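Local atomic coordinates of SusD-like protein BACOVA_02651 (Bacteroides ovatus, PDB entry 5E75), a protein that binds polysaccharide at the cell surface and probably captures xyloglucan before its transport into the periplasm for degradation. Residues Ile40-Ser45 with Asp69-Gly74; Gly284-Leu289 with Leu460-Tyr465; Thr297-Ala302 with Ile408-Val413; Val426-Phe429 with Lys435-Asn438. All coordinates share one frame; numbering follows the deposited sequence.

Overall arrangement
All four contacts are buried, yet they differ in chemistry. Interaction 1 joins helix 40-46 to the start of helix 70-95 by a proline-amide contact. Interactions 2 and 4 are apolar: the first sets a short helix against a three-stranded antiparallel sheet, with the centre of the contact about 23 Å from the centre of the chain, the second packs two consecutive helices. Interaction 3 adds a charged link between helices. It lies inside the loop closed by interaction 2 and touches it through the salt bridge of Asp-287 OD2 with Arg-412 NH2 (2.8 Å). Helix 404-415 also carries Arg-411 and Ile-408 against Trp-428, tying interaction 3 to interaction 4. Interaction 1 touches none of the others.

Interaction 1: residues Ile40-Ser45 with Asp69-Gly74; sequences IVPIGS and DENLSG
Pro-42 and Asn-71 mark the nearest backbone approach between helices 40-46 and 70-95, their CA atoms 7.8 Å apart; no backbone-to-backbone contact or hydrogen bond is made, and side chains from 40-45 reach the side chain and backbone O of Asn-71. Pro-42 presents the CG corner of its ring to the amide of Asn-71, and the two side chains cross at about a right angle. CG of Pro-42 lies 3.4 Å from Asn-71 OD1 and 3.6 Å from Asn-71 CG, a van der Waals contact with the carbonyl end of the amide. This oxygen is buried by the contact and has no hydrogen-bonding partner in the model. The other end of the same amide is held, ND2 of Asn-71 donating to Asp-69 OD1 at 3.0 Å on the syn side, with the acceptor 21° out of the amide plane. Asp-69 is the N-cap of helix 70-95, and the same OD1 takes the capping bond from the backbone N of Asn-71 at 2.9 Å through its anti lone pair. Two donors from one residue thus grip a single carboxylate oxygen and limit the rotation of the amide facing the proline. Alongside, Ile-43 has CG1 anti to its carbonyl carbon (chi1 -64°) and an extended chi2, which carries CD1 to 4.0 Å from the backbone O of Asn-71. Phe-60 of helix 58-62 touches Pro-42, Ile-43 and Asn-71, while Gln-59 bonds to OD2 of Asp-69.

Interaction 2: residues Gly284-Leu289 with Leu460-Tyr465; sequences GSIDML and LHFGKY
The CG2 methyl of Ile-286 sits over one face of the Phe-462 ring, and the two side chains point in opposed directions as they pass. The evidence for a CH-pi contact is direct: CG2 of Ile-286 is 4.2 Å from the centroid of the Phe-462 ring and 19° off its normal, displaced toward the rim over CD2 and CE2. With chi1 at -65°, this methyl is anti to the backbone N of Ile-286, while CG1 also comes to 4.2 Å from Phe-462 CD2. Leu-289, one helical turn on, meets the same ring differently. Its CD1 lies near the ring plane, at the edge, 4.1 Å from Phe-462 CE2. On the strand, Leu-460 is two residues before Phe-462 and points to the same side of the sheet; its CD1 touches Leu-289 CB at 4.2 Å. The pairing follows the first turn of helix 286-291 against the central strand 460-465 of an antiparallel sheet. Ser-285 caps that turn, its OG accepting from Met-288 N at 2.9 Å. Ile-452 of strand 451-454 adds a further contact to Leu-289. A serine in place of Phe-462 would probably open a gap between helix and strand, leaving Ile-286 CG2 without its aromatic face and Leu-289 CD1 without the ring edge. Since no hydrogen bond crosses between the segments, their direct contact depends on apolar shape and on the CH-pi interaction.

Interaction 3: residues Thr297-Ala302 with Ile408-Val413; sequences TLRRNA and IRERRV
Glu-410 OE2 is gripped by two nitrogens of Arg-299, at 2.7 Å from NH2 and 2.9 Å from NH1, in a salt bridge that joins helix 297-303 to helix 404-415 in the SusD family region. The guanidinium comes end-on and both donors converge on the one oxygen. That oxygen lies in the guanidinium plane, yet the two N-H groups reach it from the same side, above the carboxylate plane, and the two planes are 42° apart. Because both donors share one acceptor, the bonds are bent, with N-H...O angles of 147° for NH2 and 140° for NH1. Glu-410 bends at chi2 to bring its carboxylate across to the arginine, while its OE1 is engaged by Arg-391. Arg-299 has further acid partners in Asp-296 and Glu-414, and this cluster of carboxylates would be expected to stabilise its positive charge. A methionine in place of Arg-299 would probably leave OE2 of the buried Glu-410 without the two donors that balance its charge. Backbone approach is closest between Arg-299 and Val-413, whose CA atoms are 7.0 Å apart, and the side chains there cross at about a right angle. Val-413 CG2 covers one face of the guanidinium off-centre, 3.5 Å from Arg-299 NH2, while the aliphatic part of the arginine passes the valine backbone, with Arg-299 CD 3.9 Å from Val-413 O.

Interaction 4: residues Val426-Phe429 with Lys435-Asn438; sequences VTWF and KMLN
Met-436 sets CG anti to its carbonyl carbon (chi1 -64°) and then bends at chi2 and chi3, so that CG packs on the backbone carbonyl and CB of Trp-428 while SD lies against that CB. The CG atom of Met-436 is 3.6 Å from Trp-428 C and 3.8 Å from Trp-428 CB, and SD follows at 3.9 Å from the same CB. Phe-429 turns the other way: with CG anti to the backbone N (chi1 164°), its ring swings out to Leu-437. There the ring edge does the touching, CE1 of Phe-429 being 3.8 Å from both CG and CD2 of Leu-437. The CB atoms of Phe-429 and Met-436 meet at 4.1 Å, where the CA atoms of these residues are only 5.3 Å apart. This close approach belongs to the short connection between the consecutive helices 421-431 and 433-441. Beyond it, the Trp-428 indole leads to helix 404-415, and its NE1 bonds to Glu-369; Ile-493 touches both Phe-429 and Leu-437. No hydrogen bond links the two segments, which implies that their direct contact relies on dispersion and close fit, with the methionine side chain bent along Trp-428 CB.

Interaction 1: residues Ile40-Ser45 with Asp69-Gly74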
loop_
_atom_site.group_PDB
_atom_site.type_symbol
_atom_site.label_atom_id
_atom_site.label_comp_id
_atom_site.label_asym_id
_atom_site.label_seq_id
_atom_site.Cartn_x
_atom_site.Cartn_y
_atom_site.Cartn_z
ATOM N N ILE A 40 -3.991 6.812 4.916
ATOM C CA ILE A 40 -3.261 5.915 4.035
ATOM C C ILE A 40 -1.831 6.421 3.805
ATOM O O ILE A 40 -0.889 5.615 3.741
ATOM C CB ILE A 40 -4.028 5.722 2.711
ATOM C CG1 ILE A 40 -3.361 4.650 1.856
ATOM C CG2 ILE A 40 -4.163 7.046 1.941
ATOM C CD1 ILE A 40 -4.230 4.181 0.662
ATOM N N VAL A 41 -1.654 7.737 3.717
ATOM C CA VAL A 41 -0.344 8.312 3.388
ATOM C C VAL A 41 0.677 8.156 4.535
ATOM O O VAL A 41 1.727 7.560 4.333
ATOM C CB VAL A 41 -0.503 9.779 2.930
ATOM C CG1 VAL A 41 0.846 10.462 2.702
ATOM C CG2 VAL A 41 -1.354 9.849 1.665
ATOM N N PRO A 42 0.366 8.667 5.741
ATOM C CA PRO A 42 1.359 8.510 6.815
ATOM C C PRO A 42 1.512 7.071 7.292
ATOM O O PRO A 42 2.610 6.693 7.676
ATOM C CB PRO A 42 0.810 9.399 7.939
ATOM C CG PRO A 42 -0.660 9.536 7.627
ATOM C CD PRO A 42 -0.719 9.586 6.137
ATOM N N ILE A 43 0.463 6.264 7.271
ATOM C CA ILE A 43 0.590 4.902 7.773
ATOM C C ILE A 43 1.282 3.992 6.759
ATOM O O ILE A 43 2.235 3.287 7.096
ATOM C CB ILE A 43 -0.775 4.319 8.182
ATOM C CG1 ILE A 43 -1.355 5.123 9.358
ATOM C CG2 ILE A 43 -0.619 2.864 8.571
ATOM C CD1 ILE A 43 -2.764 4.678 9.774
ATOM N N GLY A 44 0.837 4.000 5.510
ATOM C CA GLY A 44 1.367 3.055 4.539
ATOM C C GLY A 44 2.741 3.416 3.987
ATOM O O GLY A 44 3.584 2.535 3.754
ATOM N N SER A 45 2.960 4.715 3.753
ATOM C CA SER A 45 4.202 5.215 3.152
ATOM C C SER A 45 5.100 5.982 4.127
ATOM O O SER A 45 6.305 5.735 4.191
ATOM C CB SER A 45 3.919 6.074 1.913
ATOM O OG SER A 45 3.731 5.264 0.769
ATOM N N ASP A 69 -3.904 10.712 17.822
ATOM C CA ASP A 69 -3.672 11.053 16.429
ATOM C C ASP A 69 -4.891 10.754 15.537
ATOM O O ASP A 69 -5.443 9.640 15.542
ATOM C CB ASP A 69 -2.448 10.299 15.923
ATOM C CG ASP A 69 -1.860 10.911 14.690
ATOM O OD1 ASP A 69 -2.465 10.767 13.612
ATOM O OD2 ASP A 69 -0.770 11.530 14.800
ATOM N N GLU A 70 -5.292 11.748 14.752
ATOM C CA GLU A 70 -6.475 11.627 13.896
ATOM C C GLU A 70 -6.303 10.551 12.823
ATOM O O GLU A 70 -7.276 9.974 12.348
ATOM C CB GLU A 70 -6.811 12.980 13.252
ATOM C CG GLU A 70 -5.760 13.515 12.281
ATOM C CD GLU A 70 -4.739 14.434 12.943
ATOM O OE1 GLU A 70 -4.525 14.319 14.174
ATOM O OE2 GLU A 70 -4.157 15.279 12.227
ATOM N N ASN A 71 -5.073 10.254 12.446
ATOM C CA ASN A 71 -4.855 9.214 11.462
ATOM C C ASN A 71 -5.203 7.835 12.001
ATOM O O ASN A 71 -5.634 6.976 11.239
ATOM C CB ASN A 71 -3.406 9.227 10.975
ATOM C CG ASN A 71 -3.101 10.439 10.147
ATOM O OD1 ASN A 71 -3.609 10.588 9.038
ATOM N ND2 ASN A 71 -2.303 11.341 10.694
ATOM N N LEU A 72 -5.025 7.617 13.302
ATOM C CA LEU A 72 -5.373 6.334 13.891
ATOM C C LEU A 72 -6.881 6.137 13.902
ATOM O O LEU A 72 -7.363 5.077 13.542
ATOM C CB LEU A 72 -4.807 6.199 15.308
ATOM C CG LEU A 72 -3.283 6.276 15.418
ATOM C CD1 LEU A 72 -2.883 6.189 16.881
ATOM C CD2 LEU A 72 -2.631 5.164 14.616
ATOM N N SER A 73 -7.620 7.162 14.321
ATOM C CA SER A 73 -9.066 7.050 14.378
ATOM C C SER A 73 -9.645 6.959 12.965
ATOM O O SER A 73 -10.562 6.182 12.718
ATOM C CB SER A 73 -9.650 8.210 15.180
ATOM O OG SER A 73 -9.193 9.432 14.682
ATOM N N GLY A 74 -9.090 7.715 12.025
ATOM C CA GLY A 74 -9.553 7.668 10.652
ATOM C C GLY A 74 -9.299 6.304 10.029
ATOM O O GLY A 74 -10.161 5.747 9.356
#

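Interaction 2: residues Gly284-Leu289 with Leu460-Tyr465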
loop_
_atom_site.group_PDB
_atom_site.type_symbol
_atom_site.label_atom_id
_atom_site.label_comp_id
_atom_site.label_asym_id
_atom_site.label_seq_id
_atom_site.Cartn_x
_atom_site.Cartn_y
_atom_site.Cartn_z
ATOM N N GLY A 284 10.536 12.772 -0.839
ATOM C CA GLY A 284 11.147 11.456 -0.732
ATOM C C GLY A 284 12.322 11.530 0.233
ATOM O O GLY A 284 13.099 12.498 0.200
ATOM N N SER A 285 12.441 10.556 1.132
ATOM C CA SER A 285 13.458 10.621 2.160
ATOM C C SER A 285 14.830 10.363 1.572
ATOM O O SER A 285 14.979 9.781 0.510
ATOM C CB SER A 285 13.177 9.638 3.281
ATOM O OG SER A 285 13.317 8.304 2.833
ATOM N N ILE A 286 15.860 10.820 2.278
ATOM C CA ILE A 286 17.223 10.546 1.858
ATOM C C ILE A 286 17.427 9.026 1.731
ATOM O O ILE A 286 17.935 8.540 0.719
ATOM C CB ILE A 286 18.192 11.178 2.848
ATOM C CG1 ILE A 286 18.067 12.705 2.831
ATOM C CG2 ILE A 286 19.639 10.767 2.511
ATOM C CD1 ILE A 286 18.883 13.420 3.935
ATOM N N ASP A 287 17.002 8.285 2.755
ATOM C CA ASP A 287 17.076 6.827 2.768
ATOM C C ASP A 287 16.353 6.209 1.565
ATOM O O ASP A 287 16.919 5.378 0.845
ATOM C CB ASP A 287 16.517 6.350 4.124
ATOM C CG ASP A 287 15.986 4.915 4.122
ATOM O OD1 ASP A 287 16.687 3.985 3.687
ATOM O OD2 ASP A 287 14.842 4.742 4.593
ATOM N N MET A 288 15.107 6.607 1.328
ATOM C CA MET A 288 14.349 6.069 0.202
ATOM C C MET A 288 15.028 6.358 -1.139
ATOM O O MET A 288 15.175 5.472 -1.992
ATOM C CB MET A 288 12.956 6.662 0.203
ATOM C CG MET A 288 12.070 6.146 -0.924
ATOM S SD MET A 288 11.641 4.397 -0.712
ATOM C CE MET A 288 12.296 3.658 -2.203
ATOM N N LEU A 289 15.479 7.600 -1.324
ATOM C CA LEU A 289 16.136 7.963 -2.575
ATOM C C LEU A 289 17.390 7.127 -2.805
ATOM O O LEU A 289 17.705 6.766 -3.940
ATOM C CB LEU A 289 16.457 9.459 -2.628
ATOM C CG LEU A 289 15.240 10.357 -2.793
ATOM C CD1 LEU A 289 15.627 11.797 -2.479
ATOM C CD2 LEU A 289 14.651 10.242 -4.183
ATOM N N LEU A 460 22.816 11.107 -7.559
ATOM C CA LEU A 460 22.291 12.080 -6.609
ATOM C C LEU A 460 23.324 12.470 -5.560
ATOM O O LEU A 460 24.066 11.621 -5.075
ATOM C CB LEU A 460 21.062 11.505 -5.903
ATOM C CG LEU A 460 19.827 11.286 -6.764
ATOM C CD1 LEU A 460 18.770 10.608 -5.913
ATOM C CD2 LEU A 460 19.285 12.576 -7.350
ATOM N N HIS A 461 23.347 13.757 -5.207
ATOM C CA HIS A 461 24.208 14.273 -4.150
ATOM C C HIS A 461 23.353 15.061 -3.174
ATOM O O HIS A 461 22.440 15.787 -3.582
ATOM C CB HIS A 461 25.327 15.140 -4.741
ATOM C CG HIS A 461 26.253 14.369 -5.629
ATOM N ND1 HIS A 461 27.426 13.808 -5.169
ATOM C CD2 HIS A 461 26.163 14.043 -6.935
ATOM C CE1 HIS A 461 28.023 13.177 -6.163
ATOM N NE2 HIS A 461 27.281 13.298 -7.248
ATOM N N PHE A 462 23.637 14.887 -1.889
ATOM C CA PHE A 462 22.799 15.389 -0.804
ATOM C C PHE A 462 23.574 16.401 0.030
ATOM O O PHE A 462 24.713 16.141 0.434
ATOM C CB PHE A 462 22.331 14.233 0.104
ATOM C CG PHE A 462 21.604 13.130 -0.625
ATOM C CD1 PHE A 462 22.302 12.093 -1.215
ATOM C CD2 PHE A 462 20.222 13.134 -0.726
ATOM C CE1 PHE A 462 21.635 11.084 -1.888
ATOM C CE2 PHE A 462 19.565 12.129 -1.396
ATOM C CZ PHE A 462 20.265 11.117 -1.983
ATOM N N GLY A 463 22.958 17.551 0.285
ATOM C CA GLY A 463 23.585 18.583 1.087
ATOM C C GLY A 463 22.754 19.849 1.134
ATOM O O GLY A 463 21.540 19.816 1.290
ATOM N N LYS A 464 23.412 20.995 0.993
ATOM C CA LYS A 464 22.718 22.273 1.046
ATOM C C LYS A 464 23.492 23.292 0.238
ATOM O O LYS A 464 24.598 23.014 -0.222
ATOM C CB LYS A 464 22.577 22.762 2.491
ATOM C CG LYS A 464 23.877 23.221 3.132
ATOM C CD LYS A 464 23.678 23.556 4.600
ATOM C CE LYS A 464 23.147 24.968 4.790
ATOM N NZ LYS A 464 22.775 25.231 6.208
ATOM N N TYR A 465 22.899 24.459 0.042
ATOM C CA TYR A 465 23.631 25.572 -0.556
ATOM C C TYR A 465 24.206 26.480 0.529
ATOM O O TYR A 465 23.711 26.520 1.653
ATOM C CB TYR A 465 22.733 26.365 -1.503
ATOM C CG TYR A 465 22.449 25.641 -2.800
ATOM C CD1 TYR A 465 23.456 25.410 -3.733
ATOM C CD2 TYR A 465 21.180 25.182 -3.086
ATOM C CE1 TYR A 465 23.195 24.744 -4.917
ATOM C CE2 TYR A 465 20.910 24.516 -4.258
ATOM C CZ TYR A 465 21.912 24.299 -5.169
ATOM O OH TYR A 465 21.624 23.639 -6.336
#

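Interaction 3: residues Thr297-Ala302 with Ile408-Val413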
loop_
_atom_site.group_PDB
_atom_site.type_symbol
_atom_site.label_atom_id
_atom_site.label_comp_id
_atom_site.label_asym_id
_atom_site.label_seq_id
_atom_site.Cartn_x
_atom_site.Cartn_y
_atom_site.Cartn_z
ATOM N N THR A 297 16.466 4.763 -12.958
ATOM C CA THR A 297 15.897 6.097 -13.104
ATOM C C THR A 297 14.420 6.085 -13.472
ATOM O O THR A 297 13.716 7.057 -13.198
ATOM C CB THR A 297 16.684 6.926 -14.128
ATOM O OG1 THR A 297 16.672 6.263 -15.388
ATOM C CG2 THR A 297 18.115 7.105 -13.660
ATOM N N LEU A 298 13.936 5.007 -14.081
ATOM C CA LEU A 298 12.535 4.971 -14.504
ATOM C C LEU A 298 11.622 4.880 -13.276
ATOM O O LEU A 298 10.650 5.628 -13.159
ATOM C CB LEU A 298 12.263 3.823 -15.488
ATOM C CG LEU A 298 13.122 3.857 -16.761
ATOM C CD1 LEU A 298 12.774 2.673 -17.631
ATOM C CD2 LEU A 298 12.944 5.154 -17.544
ATOM N N ARG A 299 11.941 3.977 -12.361
ATOM C CA ARG A 299 11.144 3.869 -11.155
ATOM C C ARG A 299 11.355 5.089 -10.253
ATOM O O ARG A 299 10.401 5.604 -9.666
ATOM C CB ARG A 299 11.421 2.566 -10.402
ATOM C CG ARG A 299 10.912 1.317 -11.138
ATOM C CD ARG A 299 10.944 0.073 -10.256
ATOM N NE ARG A 299 12.314 -0.331 -9.992
ATOM C CZ ARG A 299 12.691 -1.533 -9.565
ATOM N NH1 ARG A 299 11.795 -2.472 -9.320
ATOM N NH2 ARG A 299 13.991 -1.790 -9.394
ATOM N N ARG A 300 12.581 5.595 -10.172
ATOM C CA ARG A 300 12.811 6.778 -9.352
ATOM C C ARG A 300 11.994 7.954 -9.891
ATOM O O ARG A 300 11.274 8.600 -9.141
ATOM C CB ARG A 300 14.302 7.146 -9.305
ATOM C CG ARG A 300 14.592 8.239 -8.269
ATOM C CD ARG A 300 15.907 8.960 -8.508
ATOM N NE ARG A 300 15.826 9.701 -9.758
ATOM C CZ ARG A 300 16.843 9.943 -10.577
ATOM N NH1 ARG A 300 18.082 9.560 -10.278
ATOM N NH2 ARG A 300 16.612 10.602 -11.701
ATOM N N ASN A 301 12.084 8.224 -11.188
ATOM C CA ASN A 301 11.389 9.396 -11.736
ATOM C C ASN A 301 9.874 9.286 -11.618
ATOM O O ASN A 301 9.178 10.308 -11.424
ATOM C CB ASN A 301 11.742 9.618 -13.221
ATOM C CG ASN A 301 13.113 10.189 -13.432
ATOM O OD1 ASN A 301 13.743 10.702 -12.512
ATOM N ND2 ASN A 301 13.593 10.105 -14.675
ATOM N N ALA A 302 9.340 8.070 -11.762
ATOM C CA ALA A 302 7.899 7.895 -11.653
ATOM C C ALA A 302 7.409 8.007 -10.219
ATOM O O ALA A 302 6.209 8.066 -9.975
ATOM C CB ALA A 302 7.470 6.555 -12.249
ATOM N N ILE A 408 14.072 -6.882 0.120
ATOM C CA ILE A 408 13.644 -5.692 0.845
ATOM C C ILE A 408 13.859 -4.454 -0.030
ATOM O O ILE A 408 12.975 -3.607 -0.158
ATOM C CB ILE A 408 14.361 -5.541 2.208
ATOM C CG1 ILE A 408 13.917 -6.665 3.150
ATOM C CG2 ILE A 408 14.090 -4.161 2.820
ATOM C CD1 ILE A 408 14.793 -6.802 4.412
ATOM N N ARG A 409 15.037 -4.334 -0.641
ATOM C CA ARG A 409 15.342 -3.165 -1.444
ATOM C C ARG A 409 14.445 -3.117 -2.661
ATOM O O ARG A 409 13.934 -2.063 -3.008
ATOM C CB ARG A 409 16.817 -3.181 -1.875
ATOM C CG ARG A 409 17.288 -1.908 -2.564
ATOM C CD ARG A 409 18.769 -1.976 -2.878
ATOM N NE ARG A 409 19.249 -0.677 -3.311
ATOM C CZ ARG A 409 20.520 -0.344 -3.494
ATOM N NH1 ARG A 409 21.480 -1.225 -3.295
ATOM N NH2 ARG A 409 20.817 0.887 -3.865
ATOM N N GLU A 410 14.254 -4.261 -3.301
ATOM C CA GLU A 410 13.477 -4.334 -4.523
ATOM C C GLU A 410 12.027 -3.949 -4.264
ATOM O O GLU A 410 11.423 -3.216 -5.053
ATOM C CB GLU A 410 13.555 -5.725 -5.171
ATOM C CG GLU A 410 13.202 -5.708 -6.664
ATOM C CD GLU A 410 14.180 -4.896 -7.493
ATOM O OE1 GLU A 410 15.364 -4.769 -7.079
ATOM O OE2 GLU A 410 13.771 -4.393 -8.558
ATOM N N ARG A 411 11.459 -4.424 -3.153
ATOM C CA ARG A 411 10.091 -4.058 -2.829
ATOM C C ARG A 411 9.973 -2.565 -2.535
ATOM O O ARG A 411 9.023 -1.919 -2.985
ATOM C CB ARG A 411 9.559 -4.894 -1.666
ATOM C CG ARG A 411 9.307 -6.342 -2.037
ATOM C CD ARG A 411 8.654 -7.111 -0.897
ATOM N NE ARG A 411 7.281 -6.680 -0.706
ATOM C CZ ARG A 411 6.227 -7.170 -1.350
ATOM N NH1 ARG A 411 6.321 -8.198 -2.171
ATOM N NH2 ARG A 411 5.020 -6.660 -1.125
ATOM N N ARG A 412 10.906 -1.995 -1.786
ATOM C CA ARG A 412 10.830 -0.568 -1.491
ATOM C C ARG A 412 10.774 0.260 -2.766
ATOM O O ARG A 412 9.944 1.178 -2.871
ATOM C CB ARG A 412 11.993 -0.114 -0.599
ATOM C CG ARG A 412 11.896 -0.609 0.833
ATOM C CD ARG A 412 12.954 -0.019 1.753
ATOM N NE ARG A 412 12.738 1.416 1.933
ATOM C CZ ARG A 412 13.616 2.264 2.472
ATOM N NH1 ARG A 412 14.808 1.854 2.908
ATOM N NH2 ARG A 412 13.306 3.552 2.550
ATOM N N VAL A 413 11.651 -0.038 -3.734
ATOM C CA VAL A 413 11.698 0.742 -4.956
ATOM C C VAL A 413 10.550 0.421 -5.917
ATOM O O VAL A 413 10.100 1.298 -6.642
ATOM C CB VAL A 413 13.074 0.665 -5.707
ATOM C CG1 VAL A 413 14.216 1.205 -4.860
ATOM C CG2 VAL A 413 13.409 -0.714 -6.141
#

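Interaction 4: residues Val426-Phe429 with Lys435-Asn438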
loop_
_atom_site.group_PDB
_atom_site.type_symbol
_atom_site.label_atom_id
_atom_site.label_comp_id
_atom_site.label_asym_id
_atom_site.label_seq_id
_atom_site.Cartn_x
_atom_site.Cartn_y
_atom_site.Cartn_z
ATOM N N VAL A 426 6.391 -4.316 8.777
ATOM C CA VAL A 426 5.863 -4.930 9.995
ATOM C C VAL A 426 5.928 -6.456 9.899
ATOM O O VAL A 426 6.318 -7.129 10.865
ATOM C CB VAL A 426 4.424 -4.451 10.308
ATOM C CG1 VAL A 426 3.869 -5.175 11.513
ATOM C CG2 VAL A 426 4.426 -2.939 10.534
ATOM N N THR A 427 5.549 -7.004 8.743
ATOM C CA THR A 427 5.672 -8.441 8.523
ATOM C C THR A 427 7.112 -8.916 8.756
ATOM O O THR A 427 7.345 -9.909 9.440
ATOM C CB THR A 427 5.197 -8.835 7.122
ATOM O OG1 THR A 427 3.791 -8.610 7.039
ATOM C CG2 THR A 427 5.466 -10.298 6.827
ATOM N N TRP A 428 8.078 -8.210 8.182
ATOM C CA TRP A 428 9.473 -8.573 8.381
ATOM C C TRP A 428 9.892 -8.439 9.852
ATOM O O TRP A 428 10.660 -9.269 10.348
ATOM C CB TRP A 428 10.394 -7.749 7.459
ATOM C CG TRP A 428 10.293 -8.109 6.013
ATOM C CD1 TRP A 428 10.183 -9.371 5.464
ATOM C CD2 TRP A 428 10.314 -7.203 4.907
ATOM N NE1 TRP A 428 10.121 -9.288 4.092
ATOM C CE2 TRP A 428 10.195 -7.970 3.728
ATOM C CE3 TRP A 428 10.406 -5.809 4.801
ATOM C CZ2 TRP A 428 10.169 -7.384 2.468
ATOM C CZ3 TRP A 428 10.364 -5.229 3.561
ATOM C CH2 TRP A 428 10.244 -6.016 2.406
ATOM N N PHE A 429 9.391 -7.422 10.560
ATOM C CA PHE A 429 9.698 -7.238 11.974
ATOM C C PHE A 429 9.156 -8.374 12.830
ATOM O O PHE A 429 9.785 -8.786 13.814
ATOM C CB PHE A 429 9.170 -5.883 12.463
ATOM C CG PHE A 429 9.108 -5.775 13.948
ATOM C CD1 PHE A 429 10.256 -5.555 14.687
ATOM C CD2 PHE A 429 7.914 -5.953 14.614
ATOM C CE1 PHE A 429 10.200 -5.504 16.066
ATOM C CE2 PHE A 429 7.860 -5.897 15.989
ATOM C CZ PHE A 429 8.998 -5.681 16.717
ATOM N N LYS A 435 16.896 -7.828 13.406
ATOM C CA LYS A 435 17.347 -7.296 12.125
ATOM C C LYS A 435 16.562 -6.034 11.764
ATOM O O LYS A 435 17.129 -5.025 11.340
ATOM C CB LYS A 435 17.160 -8.329 11.014
ATOM C CG LYS A 435 17.472 -7.814 9.605
ATOM C CD LYS A 435 17.049 -8.806 8.528
ATOM C CE LYS A 435 17.406 -8.316 7.131
ATOM N NZ LYS A 435 18.884 -8.222 6.964
ATOM N N MET A 436 15.244 -6.097 11.859
ATOM C CA MET A 436 14.454 -4.962 11.409
ATOM C C MET A 436 14.524 -3.741 12.322
ATOM O O MET A 436 14.460 -2.625 11.842
ATOM C CB MET A 436 13.000 -5.372 11.166
ATOM C CG MET A 436 12.840 -6.392 10.048
ATOM S SD MET A 436 13.716 -6.007 8.516
ATOM C CE MET A 436 12.968 -4.459 8.046
ATOM N N LEU A 437 14.670 -3.924 13.631
ATOM C CA LEU A 437 14.876 -2.774 14.496
ATOM C C LEU A 437 16.191 -2.080 14.126
ATOM O O LEU A 437 16.268 -0.853 14.089
ATOM C CB LEU A 437 14.873 -3.188 15.965
ATOM C CG LEU A 437 13.499 -3.602 16.511
ATOM C CD1 LEU A 437 13.663 -4.169 17.921
ATOM C CD2 LEU A 437 12.501 -2.460 16.491
ATOM N N ASN A 438 17.229 -2.858 13.842
ATOM C CA ASN A 438 18.496 -2.266 13.411
ATOM C C ASN A 438 18.314 -1.532 12.086
ATOM O O ASN A 438 18.805 -0.418 11.901
ATOM C CB ASN A 438 19.563 -3.348 13.283
ATOM C CG ASN A 438 20.879 -2.806 12.781
ATOM O OD1 ASN A 438 21.213 -2.941 11.604
ATOM N ND2 ASN A 438 21.623 -2.166 13.668
#